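Local coordinates for protein ribonuclease H (Uncultured organism, PDB 4IBN) that probably cleaves the RNA strand of RNA-DNA hybrids endonucleolytically, leaving 5'-phosphomonoester products, with magnesium as its cofactor, at residues V17-D22 and F89-T94; E142-R147 and A202-P207; G39-Y44 and I53-V58; E77-I82 and Q134-H139. All coordinates share one frame; numbering follows the deposited sequence.

Contact 1: residues V17-D22 and F89-T94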
loop_
_atom_site.group_PDB
_atom_site.type_symbol
_atom_site.label_atom_id
_atom_site.label_comp_id
_atom_site.label_asym_id
_atom_site.label_seq_id
_atom_site.Cartn_x
_atom_site.Cartn_y
_atom_site.Cartn_z
ATOM N N VAL A 17 12.797 -0.372 2.573
ATOM C CA VAL A 17 12.093 0.657 1.849
ATOM C C VAL A 17 10.947 1.224 2.648
ATOM O O VAL A 17 10.482 0.601 3.537
ATOM C CB VAL A 17 11.519 0.150 0.535
ATOM C CG1 VAL A 17 12.595 -0.213 -0.456
ATOM C CG2 VAL A 17 10.617 -0.990 0.721
ATOM N N ALA A 18 10.532 2.430 2.284
ATOM C CA ALA A 18 9.360 3.018 2.864
ATOM C C ALA A 18 8.349 3.198 1.778
ATOM O O ALA A 18 8.636 3.762 0.798
ATOM C CB ALA A 18 9.677 4.341 3.516
ATOM N N VAL A 19 7.154 2.683 2.023
ATOM C CA VAL A 19 6.096 2.649 1.061
ATOM C C VAL A 19 4.922 3.482 1.553
ATOM O O VAL A 19 4.635 3.445 2.680
ATOM C CB VAL A 19 5.643 1.215 0.892
ATOM C CG1 VAL A 19 4.395 1.152 0.118
ATOM C CG2 VAL A 19 6.740 0.424 0.238
ATOM N N TYR A 20 4.352 4.280 0.661
ATOM C CA TYR A 20 3.251 5.142 0.991
ATOM C C TYR A 20 2.151 4.861 0.003
ATOM O O TYR A 20 2.332 5.067 -1.130
ATOM C CB TYR A 20 3.651 6.632 0.911
ATOM C CG TYR A 20 4.764 6.981 1.855
ATOM C CD1 TYR A 20 4.497 7.384 3.107
ATOM C CD2 TYR A 20 6.077 6.868 1.475
ATOM C CE1 TYR A 20 5.489 7.660 3.967
ATOM C CE2 TYR A 20 7.058 7.155 2.321
ATOM C CZ TYR A 20 6.760 7.542 3.585
ATOM O OH TYR A 20 7.707 7.842 4.505
ATOM N N ALA A 21 1.010 4.426 0.504
ATOM C CA ALA A 21 -0.063 3.943 -0.337
ATOM C C ALA A 21 -1.365 4.676 -0.082
ATOM O O ALA A 21 -1.566 5.143 0.976
ATOM C CB ALA A 21 -0.244 2.494 -0.111
ATOM N N ASP A 22 -2.189 4.796 -1.116
ATOM C CA ASP A 22 -3.519 5.375 -1.000
ATOM C C ASP A 22 -4.438 4.801 -2.037
ATOM O O ASP A 22 -4.018 4.160 -2.902
ATOM C CB ASP A 22 -3.546 6.894 -1.093
ATOM C CG ASP A 22 -4.876 7.469 -0.650
ATOM O OD1 ASP A 22 -5.330 7.123 0.382
ATOM O OD2 ASP A 22 -5.515 8.187 -1.374
ATOM N N PHE A 89 12.252 -8.157 1.696
ATOM C CA PHE A 89 12.469 -6.784 2.014
ATOM C C PHE A 89 11.979 -6.491 3.424
ATOM O O PHE A 89 11.121 -7.137 3.908
ATOM C CB PHE A 89 11.642 -5.875 1.094
ATOM C CG PHE A 89 12.264 -5.553 -0.225
ATOM C CD1 PHE A 89 12.685 -4.303 -0.498
ATOM C CD2 PHE A 89 12.360 -6.475 -1.205
ATOM C CE1 PHE A 89 13.201 -3.998 -1.690
ATOM C CE2 PHE A 89 12.892 -6.153 -2.380
ATOM C CZ PHE A 89 13.306 -4.932 -2.622
ATOM N N ARG A 90 12.532 -5.466 4.040
ATOM C CA ARG A 90 11.935 -4.837 5.187
ATOM C C ARG A 90 11.171 -3.590 4.684
ATOM O O ARG A 90 11.680 -2.873 3.945
ATOM C CB ARG A 90 12.994 -4.439 6.182
ATOM C CG ARG A 90 13.583 -5.584 6.867
ATOM C CD ARG A 90 14.774 -5.175 7.743
ATOM N NE ARG A 90 15.946 -5.041 6.922
ATOM C CZ ARG A 90 17.009 -4.370 7.267
ATOM N NH1 ARG A 90 17.066 -3.789 8.418
ATOM N NH2 ARG A 90 18.020 -4.281 6.442
ATOM N N VAL A 91 9.933 -3.415 5.100
ATOM C CA VAL A 91 9.083 -2.382 4.574
ATOM C C VAL A 91 8.394 -1.644 5.686
ATOM O O VAL A 91 7.821 -2.219 6.506
ATOM C CB VAL A 91 8.001 -2.976 3.649
ATOM C CG1 VAL A 91 7.121 -1.920 3.080
ATOM C CG2 VAL A 91 8.639 -3.819 2.574
ATOM N N VAL A 92 8.416 -0.334 5.622
ATOM C CA VAL A 92 7.541 0.450 6.435
ATOM C C VAL A 92 6.417 0.873 5.519
ATOM O O VAL A 92 6.682 1.549 4.589
ATOM C CB VAL A 92 8.239 1.703 6.950
ATOM C CG1 VAL A 92 7.292 2.508 7.766
ATOM C CG2 VAL A 92 9.415 1.335 7.766
ATOM N N PHE A 93 5.192 0.436 5.798
ATOM C CA PHE A 93 4.068 0.686 4.919
ATOM C C PHE A 93 3.125 1.630 5.607
ATOM O O PHE A 93 2.584 1.310 6.580
ATOM C CB PHE A 93 3.360 -0.646 4.581
ATOM C CG PHE A 93 2.318 -0.574 3.477
ATOM C CD1 PHE A 93 2.567 -1.066 2.240
ATOM C CD2 PHE A 93 1.062 -0.127 3.729
ATOM C CE1 PHE A 93 1.648 -1.045 1.289
ATOM C CE2 PHE A 93 0.149 -0.113 2.776
ATOM C CZ PHE A 93 0.444 -0.565 1.552
ATOM N N THR A 94 3.000 2.816 5.039
ATOM C CA THR A 94 2.153 3.833 5.582
ATOM C C THR A 94 0.969 4.141 4.680
ATOM O O THR A 94 1.124 4.410 3.573
ATOM C CB THR A 94 2.945 5.164 5.815
ATOM O OG1 THR A 94 4.056 4.923 6.658
ATOM C CG2 THR A 94 2.068 6.178 6.440
#
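The F93 ring meets two residues of the neighbouring strand, V19 and A21, both obliquely. CD1 of F93 lies 3.6 Å from CG1 of V19, while at the far end of the ring CZ lies 3.5 Å from CB of A21, so one phenyl group spans two positions. F93 CG stands anti to its backbone N (chi1 -170°), which starts the ring off beside the carbonyl carbon. At the other end of the pair, V17 CG1 comes to the edge of the F89 ring, near its plane, with CE1 the nearest atom at 4.0 Å. Between these rings the valines pack together: V91 CG1 touches V19 CG2 at 3.7 Å, and V91 CG2 lies beside V17 CG2. The other face of the sheet carries A18, V92, Y20 and T94, where T94 CB packs obliquely against CD1 of the Y20 ring, the two side chains lying side by side and pointing the same way. The backbones run parallel and are joined by five hydrogen bonds, among them V19 N to V92 O at 2.8 Å, almost perfectly straight at 179°. V92 O also receives a CA-H contact from A18. I82 of helix 67-82 packs on V91 and F89, and S74 on A21, so this helix lies over the face that bears F93. D22 lies close to D96, two like charges, and near N159, a grouping consistent with part of the DEDN active-site motif. Two parallel inner strands, one leading directly into such a polar cluster, are characteristic of the RNase H fold.

Contact 2: residues E142-R147 and A202-P207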
loop_
_atom_site.group_PDB
_atom_site.type_symbol
_atom_site.label_atom_id
_atom_site.label_comp_id
_atom_site.label_asym_id
_atom_site.label_seq_id
_atom_site.Cartn_x
_atom_site.Cartn_y
_atom_site.Cartn_z
ATOM N N GLU A 142 6.242 -3.102 8.877
ATOM C CA GLU A 142 5.723 -2.295 9.940
ATOM C C GLU A 142 4.593 -1.527 9.324
ATOM O O GLU A 142 4.801 -0.811 8.424
ATOM C CB GLU A 142 6.771 -1.330 10.494
ATOM C CG GLU A 142 6.197 -0.334 11.458
ATOM C CD GLU A 142 7.187 0.594 12.110
ATOM O OE1 GLU A 142 8.372 0.435 11.948
ATOM O OE2 GLU A 142 6.728 1.475 12.813
ATOM N N TRP A 143 3.407 -1.727 9.843
ATOM C CA TRP A 143 2.222 -1.106 9.299
ATOM C C TRP A 143 1.922 0.198 10.032
ATOM O O TRP A 143 1.855 0.178 11.218
ATOM C CB TRP A 143 1.022 -2.083 9.414
ATOM C CG TRP A 143 1.232 -3.411 8.738
ATOM C CD1 TRP A 143 1.588 -4.557 9.308
ATOM C CD2 TRP A 143 1.076 -3.693 7.358
ATOM N NE1 TRP A 143 1.703 -5.547 8.387
ATOM C CE2 TRP A 143 1.383 -5.027 7.170
ATOM C CE3 TRP A 143 0.707 -2.946 6.270
ATOM C CZ2 TRP A 143 1.355 -5.610 5.934
ATOM C CZ3 TRP A 143 0.656 -3.524 5.066
ATOM C CH2 TRP A 143 0.985 -4.831 4.889
ATOM N N ARG A 144 1.771 1.310 9.323
ATOM C CA ARG A 144 1.546 2.603 9.940
ATOM C C ARG A 144 0.356 3.304 9.319
ATOM O O ARG A 144 0.220 3.238 8.162
ATOM C CB ARG A 144 2.749 3.518 9.717
ATOM C CG ARG A 144 4.016 3.088 10.410
ATOM C CD ARG A 144 5.024 4.177 10.437
ATOM N NE ARG A 144 6.303 3.787 10.987
ATOM C CZ ARG A 144 7.414 4.465 10.809
ATOM N NH1 ARG A 144 7.408 5.559 10.112
ATOM N NH2 ARG A 144 8.533 4.036 11.310
ATOM N N TRP A 145 -0.469 3.961 10.139
ATOM C CA TRP A 145 -1.600 4.752 9.679
ATOM C C TRP A 145 -1.314 6.244 9.825
ATOM O O TRP A 145 -0.718 6.665 10.765
ATOM C CB TRP A 145 -2.851 4.420 10.497
ATOM C CG TRP A 145 -4.025 5.226 10.172
ATOM C CD1 TRP A 145 -4.726 5.150 9.076
ATOM C CD2 TRP A 145 -4.628 6.221 10.962
ATOM N NE1 TRP A 145 -5.733 6.019 9.080
ATOM C CE2 TRP A 145 -5.696 6.713 10.240
ATOM C CE3 TRP A 145 -4.357 6.766 12.194
ATOM C CZ2 TRP A 145 -6.497 7.713 10.704
ATOM C CZ3 TRP A 145 -5.161 7.751 12.655
ATOM C CH2 TRP A 145 -6.208 8.215 11.905
ATOM N N VAL A 146 -1.760 7.008 8.843
ATOM C CA VAL A 146 -1.827 8.451 8.944
ATOM C C VAL A 146 -3.151 8.918 8.410
ATOM O O VAL A 146 -3.723 8.271 7.613
ATOM C CB VAL A 146 -0.742 9.146 8.090
ATOM C CG1 VAL A 146 0.632 8.947 8.704
ATOM C CG2 VAL A 146 -0.789 8.675 6.713
ATOM N N ARG A 147 -3.621 10.063 8.857
ATOM C CA ARG A 147 -4.784 10.643 8.245
ATOM C C ARG A 147 -4.488 11.101 6.851
ATOM O O ARG A 147 -3.528 11.694 6.590
ATOM C CB ARG A 147 -5.314 11.807 9.059
ATOM C CG ARG A 147 -5.949 11.413 10.395
ATOM C CD ARG A 147 -6.323 12.633 11.258
ATOM N NE ARG A 147 -5.166 13.075 12.024
ATOM C CZ ARG A 147 -4.507 14.174 11.758
ATOM N NH1 ARG A 147 -4.930 14.929 10.800
ATOM N NH2 ARG A 147 -3.445 14.507 12.425
ATOM N N ALA A 202 16.888 2.367 10.440
ATOM C CA ALA A 202 16.709 0.959 10.636
ATOM C C ALA A 202 16.411 0.660 12.087
ATOM O O ALA A 202 15.977 -0.420 12.417
ATOM C CB ALA A 202 17.853 0.197 10.154
ATOM N N ALA A 203 16.637 1.633 12.943
ATOM C CA ALA A 203 16.078 1.781 14.285
ATOM C C ALA A 203 14.598 2.096 14.530
ATOM O O ALA A 203 14.030 1.745 15.512
ATOM C CB ALA A 203 16.915 2.712 15.066
ATOM N N ALA A 204 14.026 2.871 13.653
ATOM C CA ALA A 204 12.646 3.207 13.674
ATOM C C ALA A 204 11.914 1.915 13.324
ATOM O O ALA A 204 10.704 1.930 13.332
ATOM C CB ALA A 204 12.354 4.241 12.644
ATOM N N PHE A 205 12.630 0.835 12.970
ATOM C CA PHE A 205 11.956 -0.273 12.310
ATOM C C PHE A 205 11.422 -1.271 13.288
ATOM O O PHE A 205 12.161 -1.921 13.951
ATOM C CB PHE A 205 12.797 -0.975 11.244
ATOM C CG PHE A 205 12.025 -1.990 10.419
ATOM C CD1 PHE A 205 10.969 -1.625 9.683
ATOM C CD2 PHE A 205 12.370 -3.307 10.411
ATOM C CE1 PHE A 205 10.290 -2.557 8.971
ATOM C CE2 PHE A 205 11.706 -4.206 9.686
ATOM C CZ PHE A 205 10.655 -3.828 8.978
ATOM N N ARG A 206 10.106 -1.356 13.347
ATOM C CA ARG A 206 9.431 -2.227 14.269
ATOM C C ARG A 206 8.399 -3.090 13.545
ATOM O O ARG A 206 7.275 -2.751 13.511
ATOM C CB ARG A 206 8.734 -1.381 15.336
ATOM C CG ARG A 206 9.690 -0.769 16.373
ATOM C CD ARG A 206 10.757 -1.771 16.771
ATOM N NE ARG A 206 11.633 -1.324 17.853
ATOM C CZ ARG A 206 12.917 -1.000 17.699
ATOM N NH1 ARG A 206 13.484 -1.063 16.510
ATOM N NH2 ARG A 206 13.640 -0.599 18.742
ATOM N N PRO A 207 8.805 -4.179 12.954
ATOM C CA PRO A 207 7.868 -4.959 12.168
ATOM C C PRO A 207 6.841 -5.689 12.984
ATOM O O PRO A 207 7.112 -6.104 14.076
ATOM C CB PRO A 207 8.739 -5.979 11.478
ATOM C CG PRO A 207 9.825 -6.145 12.350
ATOM C CD PRO A 207 10.119 -4.812 12.931
HETATM O O HOH W 1 8.274 2.554 14.625
#
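E142 and R144, two residues apart on one strand, point their polar ends at the loop that carries A204 to R206, and the E142 carboxylate gives one oxygen to the loop and the other to R144. OE1 accepts the backbone N-H of R206 at 2.9 Å, with a nearly straight bond of 166°, the donor standing well above the carboxylate plane. OE2 takes the salt bridge from R144 NE at 3.0 Å, also from above the carboxylate plane but lying in the plane of the guanidinium. E142 CG is anti to its backbone N (chi1 171°) and the chain is extended beyond it, so the aliphatic part runs past the R206 carbonyl, CG being 3.3 Å from R206 O. The carbonyl O of A204 lies at the edge of the R144 guanidinium, in its plane. Water 1 links it to the glutamate, donating to E142 OE2 at 2.6 Å and to A204 O at 2.8 Å. The positive charge of R144 would probably keep E142 ionised. Against the aliphatic part of E142, the F205 ring brings CE1 to 4.0 Å from CB of E142, and P207 CD sits over one face of that ring, toward its rim. R206 turns its side chain away, and its NH1 bonds to the carbonyl O of F205. On its inner side E142 pairs through its backbone with V91 and F93. A late loop of the chain thus meets the outermost strand of the RNase H sheet through one direct hydrogen bond, a water bridge and the packing of F205.

Contact 3: residues G39-Y44 and I53-V58; sequences GVLVEY and IVRRDV
Matching first torsions at E43 and R55, with CG anti to the carbonyl carbon in both (chi1 -64° and -67°), set these side chains side by side across the antiparallel beta hairpin formed by strands 34-45 and 53-62. R55 grips the glutamate side-on, NE at 2.9 Å and NH2 at 3.1 Å, both reaching the single oxygen OE2 from the same face of the carboxylate. The two flat groups stand 71° apart. I53 CG2 lies 3.7 Å above the centre of the guanidinium and also touches E43 CB, so the ion pair has an apolar lid. Q154 adds a further hydrogen bond to OE2, and R55 NH1 forms a salt bridge with E181. An alanine in place of R55 would probably leave the E43 and E181 carboxylates without their cationic partner and take from I53 the flat group beneath it. L41 CD1 rests 3.5 Å from D57 OD1, an oxygen bonded to S178. On the other face lie V40, V42, Y44, V54, R56 and V58, and the backbones are bonded pairwise, V42 N to R56 O being the shortest at 2.7 Å. Packing is tightest at the far end, where V58 CG1, in the crowded position, comes within 3.2 Å of V40 CB.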
loop_
_atom_site.group_PDB
_atom_site.type_symbol
_atom_site.label_atom_id
_atom_site.label_comp_id
_atom_site.label_asym_id
_atom_site.label_seq_id
_atom_site.Cartn_x
_atom_site.Cartn_y
_atom_site.Cartn_z
ATOM N N GLY A 39 -2.687 3.903 -5.558
ATOM C CA GLY A 39 -1.418 4.537 -5.798
ATOM C C GLY A 39 -0.396 4.234 -4.715
ATOM O O GLY A 39 -0.714 4.275 -3.580
ATOM N N VAL A 40 0.819 3.900 -5.140
ATOM C CA VAL A 40 1.894 3.590 -4.229
ATOM C C VAL A 40 3.200 4.305 -4.589
ATOM O O VAL A 40 3.629 4.225 -5.683
ATOM C CB VAL A 40 2.187 2.117 -4.261
ATOM C CG1 VAL A 40 3.226 1.755 -3.291
ATOM C CG2 VAL A 40 0.971 1.341 -4.016
ATOM N N LEU A 41 3.809 4.977 -3.623
ATOM C CA LEU A 41 5.145 5.515 -3.762
ATOM C C LEU A 41 6.098 4.668 -2.937
ATOM O O LEU A 41 5.846 4.437 -1.810
ATOM C CB LEU A 41 5.172 6.935 -3.226
ATOM C CG LEU A 41 6.517 7.618 -3.077
ATOM C CD1 LEU A 41 7.188 7.824 -4.388
ATOM C CD2 LEU A 41 6.423 8.899 -2.328
ATOM N N VAL A 42 7.201 4.227 -3.550
ATOM C CA VAL A 42 8.244 3.502 -2.836
ATOM C C VAL A 42 9.491 4.369 -2.739
ATOM O O VAL A 42 9.960 4.814 -3.725
ATOM C CB VAL A 42 8.633 2.202 -3.578
ATOM C CG1 VAL A 42 9.611 1.384 -2.777
ATOM C CG2 VAL A 42 7.407 1.359 -3.854
ATOM N N GLU A 43 9.983 4.584 -1.543
ATOM C CA GLU A 43 11.191 5.313 -1.311
ATOM C C GLU A 43 12.318 4.386 -0.957
ATOM O O GLU A 43 12.114 3.494 -0.221
ATOM C CB GLU A 43 11.031 6.320 -0.170
ATOM C CG GLU A 43 10.037 7.397 -0.486
ATOM C CD GLU A 43 10.156 8.625 0.392
ATOM O OE1 GLU A 43 10.811 8.535 1.420
ATOM O OE2 GLU A 43 9.587 9.643 0.036
ATOM N N TYR A 44 13.511 4.651 -1.483
ATOM C CA TYR A 44 14.688 3.844 -1.176
ATOM C C TYR A 44 15.944 4.704 -1.037
ATOM O O TYR A 44 16.283 5.476 -1.935
ATOM C CB TYR A 44 14.899 2.775 -2.250
ATOM C CG TYR A 44 16.183 1.994 -2.092
ATOM C CD1 TYR A 44 16.279 0.957 -1.173
ATOM C CD2 TYR A 44 17.301 2.294 -2.859
ATOM C CE1 TYR A 44 17.451 0.239 -1.025
ATOM C CE2 TYR A 44 18.477 1.582 -2.718
ATOM C CZ TYR A 44 18.547 0.557 -1.799
ATOM O OH TYR A 44 19.716 -0.154 -1.655
ATOM N N ILE A 53 16.999 10.377 -1.856
ATOM C CA ILE A 53 15.962 9.391 -1.927
ATOM C C ILE A 53 15.659 9.070 -3.373
ATOM O O ILE A 53 15.463 9.933 -4.152
ATOM C CB ILE A 53 14.684 9.891 -1.232
ATOM C CG1 ILE A 53 14.954 10.317 0.192
ATOM C CG2 ILE A 53 13.653 8.823 -1.170
ATOM C CD1 ILE A 53 15.553 9.256 1.035
ATOM N N VAL A 54 15.644 7.792 -3.671
ATOM C CA VAL A 54 15.260 7.258 -4.944
ATOM C C VAL A 54 13.799 6.793 -4.812
ATOM O O VAL A 54 13.445 6.123 -3.882
ATOM C CB VAL A 54 16.117 6.078 -5.290
ATOM C CG1 VAL A 54 15.605 5.379 -6.463
ATOM C CG2 VAL A 54 17.546 6.503 -5.502
ATOM N N ARG A 55 12.971 7.247 -5.746
ATOM C CA ARG A 55 11.567 7.034 -5.681
ATOM C C ARG A 55 11.048 6.317 -6.889
ATOM O O ARG A 55 11.435 6.586 -7.967
ATOM C CB ARG A 55 10.850 8.361 -5.464
ATOM C CG ARG A 55 11.126 8.994 -4.104
ATOM C CD ARG A 55 10.422 10.256 -3.857
ATOM N NE ARG A 55 10.546 10.720 -2.491
ATOM C CZ ARG A 55 11.333 11.691 -2.092
ATOM N NH1 ARG A 55 12.088 12.307 -2.935
ATOM N NH2 ARG A 55 11.357 12.038 -0.851
ATOM N N ARG A 56 10.154 5.381 -6.642
ATOM C CA ARG A 56 9.423 4.692 -7.679
ATOM C C ARG A 56 7.910 4.650 -7.357
ATOM O O ARG A 56 7.531 4.643 -6.240
ATOM C CB ARG A 56 9.929 3.276 -7.856
ATOM C CG ARG A 56 11.366 3.155 -8.157
ATOM C CD ARG A 56 11.633 3.416 -9.560
ATOM N NE ARG A 56 13.016 3.158 -9.879
ATOM C CZ ARG A 56 13.949 4.079 -9.842
ATOM N NH1 ARG A 56 13.642 5.326 -9.569
ATOM N NH2 ARG A 56 15.182 3.768 -10.141
ATOM N N ASP A 57 7.093 4.606 -8.407
ATOM C CA ASP A 57 5.644 4.572 -8.284
ATOM C C ASP A 57 5.054 3.285 -8.832
ATOM O O ASP A 57 5.564 2.752 -9.741
ATOM C CB ASP A 57 5.020 5.673 -9.131
ATOM C CG ASP A 57 5.394 7.095 -8.698
ATOM O OD1 ASP A 57 5.893 7.269 -7.639
ATOM O OD2 ASP A 57 5.133 8.030 -9.461
ATOM N N VAL A 58 3.913 2.863 -8.295
ATOM C CA VAL A 58 3.173 1.731 -8.854
ATOM C C VAL A 58 1.668 1.939 -8.672
ATOM O O VAL A 58 1.214 2.217 -7.562
ATOM C CB VAL A 58 3.584 0.404 -8.195
ATOM C CG1 VAL A 58 3.627 0.554 -6.682
ATOM C CG2 VAL A 58 2.629 -0.708 -8.600
#

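Contact 4: residues E77-I82 and Q134-H139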
loop_
_atom_site.group_PDB
_atom_site.type_symbol
_atom_site.label_atom_id
_atom_site.label_comp_id
_atom_site.label_asym_id
_atom_site.label_seq_id
_atom_site.Cartn_x
_atom_site.Cartn_y
_atom_site.Cartn_z
ATOM N N GLU A 77 -0.313 -4.915 -4.995
ATOM C CA GLU A 77 0.546 -4.419 -6.029
ATOM C C GLU A 77 1.908 -4.006 -5.508
ATOM O O GLU A 77 2.887 -4.190 -6.171
ATOM C CB GLU A 77 -0.087 -3.287 -6.818
ATOM C CG GLU A 77 -1.264 -3.700 -7.569
ATOM C CD GLU A 77 -1.000 -4.785 -8.582
ATOM O OE1 GLU A 77 -0.004 -4.735 -9.240
ATOM O OE2 GLU A 77 -1.829 -5.675 -8.731
ATOM N N ALA A 78 1.946 -3.414 -4.343
ATOM C CA ALA A 78 3.204 -2.978 -3.785
ATOM C C ALA A 78 4.142 -4.109 -3.487
ATOM O O ALA A 78 5.254 -4.085 -3.846
ATOM C CB ALA A 78 2.959 -2.223 -2.494
ATOM N N PHE A 79 3.640 -5.076 -2.780
ATOM C CA PHE A 79 4.421 -6.214 -2.410
ATOM C C PHE A 79 4.774 -7.130 -3.566
ATOM O O PHE A 79 5.759 -7.821 -3.524
ATOM C CB PHE A 79 3.808 -6.935 -1.229
ATOM C CG PHE A 79 4.008 -6.220 0.054
ATOM C CD1 PHE A 79 5.133 -6.390 0.768
ATOM C CD2 PHE A 79 3.095 -5.342 0.510
ATOM C CE1 PHE A 79 5.307 -5.732 1.886
ATOM C CE2 PHE A 79 3.286 -4.671 1.627
ATOM C CZ PHE A 79 4.389 -4.857 2.313
ATOM N N ARG A 80 3.909 -7.219 -4.542
ATOM C CA ARG A 80 4.256 -7.963 -5.727
ATOM C C ARG A 80 5.415 -7.333 -6.507
ATOM O O ARG A 80 6.287 -7.993 -6.948
ATOM C CB ARG A 80 3.045 -8.160 -6.642
ATOM C CG ARG A 80 2.181 -9.310 -6.240
ATOM C CD ARG A 80 0.932 -9.444 -7.096
ATOM N NE ARG A 80 0.028 -10.421 -6.547
ATOM C CZ ARG A 80 -1.190 -10.612 -6.976
ATOM N NH1 ARG A 80 -1.641 -9.882 -7.949
ATOM N NH2 ARG A 80 -1.941 -11.521 -6.402
ATOM N N ALA A 81 5.396 -6.032 -6.655
ATOM C CA ALA A 81 6.459 -5.387 -7.357
ATOM C C ALA A 81 7.798 -5.555 -6.674
ATOM O O ALA A 81 8.764 -5.883 -7.297
ATOM C CB ALA A 81 6.177 -4.019 -7.503
ATOM N N ILE A 82 7.853 -5.329 -5.391
ATOM C CA ILE A 82 9.132 -5.500 -4.717
ATOM C C ILE A 82 9.576 -6.937 -4.584
ATOM O O ILE A 82 10.724 -7.209 -4.417
ATOM C CB ILE A 82 9.242 -4.758 -3.398
ATOM C CG1 ILE A 82 8.458 -5.463 -2.361
ATOM C CG2 ILE A 82 8.798 -3.335 -3.547
ATOM C CD1 ILE A 82 8.625 -4.897 -1.057
ATOM N N GLN A 134 -0.634 -13.244 1.144
ATOM C CA GLN A 134 0.375 -13.938 0.389
ATOM C C GLN A 134 1.425 -13.033 -0.222
ATOM O O GLN A 134 2.532 -13.381 -0.316
ATOM C CB GLN A 134 -0.301 -14.750 -0.694
ATOM C CG GLN A 134 0.565 -15.670 -1.458
ATOM C CD GLN A 134 -0.269 -16.735 -2.137
ATOM O OE1 GLN A 134 -1.043 -16.439 -3.024
ATOM N NE2 GLN A 134 -0.170 -17.940 -1.672
ATOM N N ALA A 135 0.995 -11.884 -0.704
ATOM C CA ALA A 135 1.881 -10.922 -1.306
ATOM C C ALA A 135 2.924 -10.420 -0.308
ATOM O O ALA A 135 4.069 -10.295 -0.616
ATOM C CB ALA A 135 1.077 -9.753 -1.864
ATOM N N VAL A 136 2.476 -10.145 0.886
ATOM C CA VAL A 136 3.331 -9.755 1.966
ATOM C C VAL A 136 4.302 -10.877 2.279
ATOM O O VAL A 136 5.399 -10.653 2.582
ATOM C CB VAL A 136 2.516 -9.424 3.188
ATOM C CG1 VAL A 136 3.350 -9.339 4.378
ATOM C CG2 VAL A 136 1.787 -8.167 2.981
ATOM N N ASN A 137 3.848 -12.103 2.199
ATOM C CA ASN A 137 4.748 -13.223 2.269
ATOM C C ASN A 137 5.684 -13.256 3.474
ATOM O O ASN A 137 5.282 -13.212 4.556
ATOM C CB ASN A 137 5.531 -13.353 0.989
ATOM C CG ASN A 137 6.771 -12.660 1.046
ATOM O OD1 ASN A 137 7.849 -13.257 1.040
ATOM N ND2 ASN A 137 6.662 -11.392 1.378
ATOM N N GLY A 138 6.940 -13.321 3.075
ATOM C CA GLY A 138 8.094 -13.327 3.929
ATOM C C GLY A 138 8.734 -11.973 4.164
ATOM O O GLY A 138 9.728 -11.904 4.755
ATOM N N HIS A 139 8.158 -10.918 3.614
ATOM C CA HIS A 139 8.663 -9.606 3.841
ATOM C C HIS A 139 8.319 -9.218 5.248
ATOM O O HIS A 139 7.329 -9.615 5.742
ATOM C CB HIS A 139 8.047 -8.606 2.878
ATOM C CG HIS A 139 8.226 -8.970 1.448
ATOM N ND1 HIS A 139 9.443 -8.946 0.824
ATOM C CD2 HIS A 139 7.346 -9.376 0.518
ATOM C CE1 HIS A 139 9.301 -9.335 -0.423
ATOM N NE2 HIS A 139 8.039 -9.596 -0.636
HETATM O O HOH W 2 6.278 -10.562 -2.713
#
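Helix 67-82 packs here against the C-terminal end of helix 126-136 and the type II' turn that follows it, V136 to H139, with F79 as the centrepiece. V136 CG2 lies over the centre of the F79 ring, 4.0 Å from the centroid and 11° off the normal, a CH-pi contact. At the ring edge, near its plane, H139 CD2 stands 3.7 Å from F79 CD1. The two aromatic planes are inclined at 40°, and the side chains slide past one another in opposite directions. F79 CB rests against A135, 3.4 Å from its carbonyl O and 4.0 Å from its CB. Polar groups between the helices are tied by water 2, which donates to F79 O at 2.9 Å and to A135 O at 3.1 Å, and is also hydrogen-bonded to H139 NE2, lying at the edge of the imidazole. The other imidazole nitrogen, ND1, is bonded to the backbone N of F89, so both are engaged and the ring is fixed in rotation. An alanine at F79 would probably open a gap between V136 and H139, depriving the valine methyl of its aromatic face. V91 and V141 of the sheet also reach the phenyl ring, so it is packed by both helix and strand. Helices laid over one face of a central mixed sheet in this way belong to the alpha/beta architecture of RNase H.

Overall arrangement
Contacts 1 and 3 and the 142-145 strand of contact 2 share one sheet, in the strand order 140-145, 90-95, 16-25, 34-45, 53-62, while 202-207 is a loop lying against its edge strand. Contact 1 is the middle, bonded to contact 2 through F93 and E142 (F93 N to E142 O 2.9 Å) and to contact 3 through A18 and E43 (A18 O to E43 N 2.8 Å). Contacts 2 and 3 do not touch, their nearest atoms being about 10 Å apart. Contact 4 packs on the sheet: F79 CE2 lies 3.7 Å from F93 CD1 and V136 CG2 3.9 Å from W143 CH2, while A78 reaches V40. The probable active-site cluster, with D22, D96 and N159, begins where contact 1 ends.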